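Local coordinates for acyl-CoA thioesterase II TesB2 (Mycobacterium marinum, PDB 3U0A), which hydrolyses acyl-CoA thioesters, probably of fatty acids, to the free acid and coenzyme A, at the interface of chains A and B. Sequence-based numbering; all coordinates share one arbitrary frame. Chains: chain A/B, Acyl-CoA thioesterase II TesB2.

The interface of chains A and B. Residues chain A 206, 212, 216, 248-249, 274-276; chain B 114-117.
Residues 114-117 of chain B run as an extended segment along the end of strand 264-275 of chain A, where A:Arg275 and B:Gly116 form an antiparallel beta bridge. The main-chain link is bent: A:Tyr276 N donates to B:Asn115 O over 2.9 Å, with the donor 30° above the carbonyl plane. On the other flank the side-chain-free A:Gly248 and A:Gly249 lie against the B backbone, which may allow its close passage, and a water joins A:Gly248 O to B:Gln114 N.

The phenol of A:Tyr276, whose CG lies anti to its carbonyl carbon (chi1 -66°), lays one face against the peptide joining B:Gly116 and B:Ile117. B:Gly116 C sits over this face, 3.7 Å from the centroid of the A:Tyr276 ring and shifted toward the rim. Within chain B, the side-chain carbonyl OD1 of B:Asn115 turns back to accept B:Gly116 N at 2.9 Å, a bent bond with the donor above the carbonyl plane that may help hold the turn.

B:Ile117 enters a mixed setting, with the methyl CD1 of A:Leu216 beside polar tips of A:Thr274, A:Tyr276 and A:Gln206, and crosses these neighbours at about right angles. B:Ile117 CG1 occupies the crowded position between backbone N and carbonyl carbon (chi1 51°) and lies 3.5 Å from the hydroxyl OG1 of A:Thr274. The B:Ile117 CG2 branch instead points between A:Leu216 CD1, 4.0 Å away, and the phenol oxygen of A:Tyr276, while the B:Ile117 CD1 tip touches the amide end of A:Gln206, NE2 being 3.9 Å off.

At the opposite end, A:Arg275 and B:Gln114 cross obliquely. The arginine, bent at chi3, offers the edge of its guanidinium: A:Arg275 NH2 donates in plane to a lone pair of B:Gln114 OE1 at 3.2 Å, although the guanidinium and amide planes stand nearly perpendicular. The A:Arg275 CD also packs against the glutamine amide carbon.

Repeated by the two-fold axis, this strand-edge docking contributes to joining two subunits, and may belong to one of the interfaces of the homotetramer.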
# COMPACT_ATOMS: atom_id res chain seq x y z
N GLN A 206 -9.43 -9.06 13.58
CA GLN A 206 -9.98 -9.50 14.86
C GLN A 206 -10.60 -10.89 14.84
O GLN A 206 -11.14 -11.33 15.85
CB GLN A 206 -11.01 -8.50 15.43
CG GLN A 206 -10.52 -7.05 15.54
CD GLN A 206 -9.25 -6.92 16.34
OE1 GLN A 206 -9.04 -7.62 17.36
NE2 GLN A 206 -8.37 -6.01 15.90
N GLU A 212 -10.34 -10.90 23.09
CA GLU A 212 -9.54 -9.73 23.44
C GLU A 212 -10.11 -8.39 22.97
O GLU A 212 -9.55 -7.36 23.30
CB GLU A 212 -8.10 -9.90 22.92
N LEU A 216 -9.12 -3.76 23.56
CA LEU A 216 -8.23 -3.12 22.56
C LEU A 216 -8.46 -1.64 22.29
O LEU A 216 -9.57 -1.16 22.31
CB LEU A 216 -8.31 -3.85 21.22
CG LEU A 216 -7.50 -5.12 21.04
CD1 LEU A 216 -7.78 -5.66 19.65
CD2 LEU A 216 -6.03 -4.84 21.26
N GLY A 248 2.91 -5.71 18.13
CA GLY A 248 3.43 -4.40 18.53
C GLY A 248 2.35 -3.33 18.66
O GLY A 248 2.65 -2.13 18.61
N GLY A 249 1.10 -3.78 18.80
CA GLY A 249 -0.04 -2.89 18.89
C GLY A 249 -0.66 -2.57 17.55
O GLY A 249 -1.47 -1.66 17.42
N THR A 274 -4.10 -1.82 16.98
CA THR A 274 -4.80 -2.86 17.70
C THR A 274 -4.00 -3.11 18.96
O THR A 274 -3.30 -4.11 19.10
CB THR A 274 -5.00 -4.13 16.87
OG1 THR A 274 -3.74 -4.55 16.38
CG2 THR A 274 -5.95 -3.91 15.70
N ARG A 275 -4.14 -2.14 19.86
CA ARG A 275 -3.26 -1.95 21.00
C ARG A 275 -3.87 -2.27 22.38
O ARG A 275 -4.95 -1.81 22.73
CB ARG A 275 -2.75 -0.51 21.00
CG ARG A 275 -1.72 -0.18 22.08
CD ARG A 275 -1.11 1.18 21.85
NE ARG A 275 -2.14 2.21 22.00
CZ ARG A 275 -2.08 3.47 21.58
NH1 ARG A 275 -3.12 4.27 21.81
NH2 ARG A 275 -1.02 3.93 20.93
N TYR A 276 -3.14 -3.07 23.15
CA TYR A 276 -3.40 -3.26 24.58
C TYR A 276 -3.06 -1.98 25.39
O TYR A 276 -1.97 -1.41 25.26
CB TYR A 276 -2.57 -4.43 25.13
CG TYR A 276 -2.92 -5.82 24.58
CD1 TYR A 276 -4.21 -6.12 24.11
CD2 TYR A 276 -1.96 -6.86 24.58
CE1 TYR A 276 -4.53 -7.38 23.63
CE2 TYR A 276 -2.29 -8.12 24.09
CZ TYR A 276 -3.58 -8.37 23.62
OH TYR A 276 -3.96 -9.60 23.14
N GLN B 114 5.20 -0.85 21.52
CA GLN B 114 3.96 -1.07 22.28
C GLN B 114 3.45 -2.48 22.09
O GLN B 114 4.07 -3.25 21.39
CB GLN B 114 2.91 -0.02 21.89
CG GLN B 114 3.32 1.41 22.26
CD GLN B 114 2.30 2.46 21.81
OE1 GLN B 114 1.72 2.34 20.72
NE2 GLN B 114 2.09 3.50 22.64
N ASN B 115 2.34 -2.82 22.73
CA ASN B 115 1.84 -4.20 22.76
C ASN B 115 0.40 -4.37 22.25
O ASN B 115 -0.39 -3.43 22.32
CB ASN B 115 1.91 -4.71 24.21
CG ASN B 115 2.21 -6.19 24.29
OD1 ASN B 115 2.09 -6.94 23.30
ND2 ASN B 115 2.61 -6.62 25.47
N GLY B 116 0.08 -5.56 21.75
CA GLY B 116 -1.22 -5.80 21.12
C GLY B 116 -1.53 -7.26 20.81
O GLY B 116 -0.91 -8.16 21.36
N ILE B 117 -2.50 -7.49 19.93
CA ILE B 117 -2.82 -8.85 19.45
C ILE B 117 -1.66 -9.37 18.57
O ILE B 117 -0.85 -8.57 18.04
CB ILE B 117 -4.16 -8.92 18.67
CG1 ILE B 117 -4.23 -7.85 17.57
CG2 ILE B 117 -5.32 -8.77 19.63
CD1 ILE B 117 -5.18 -8.16 16.45
O HOH W 1 5.53 -1.41 18.58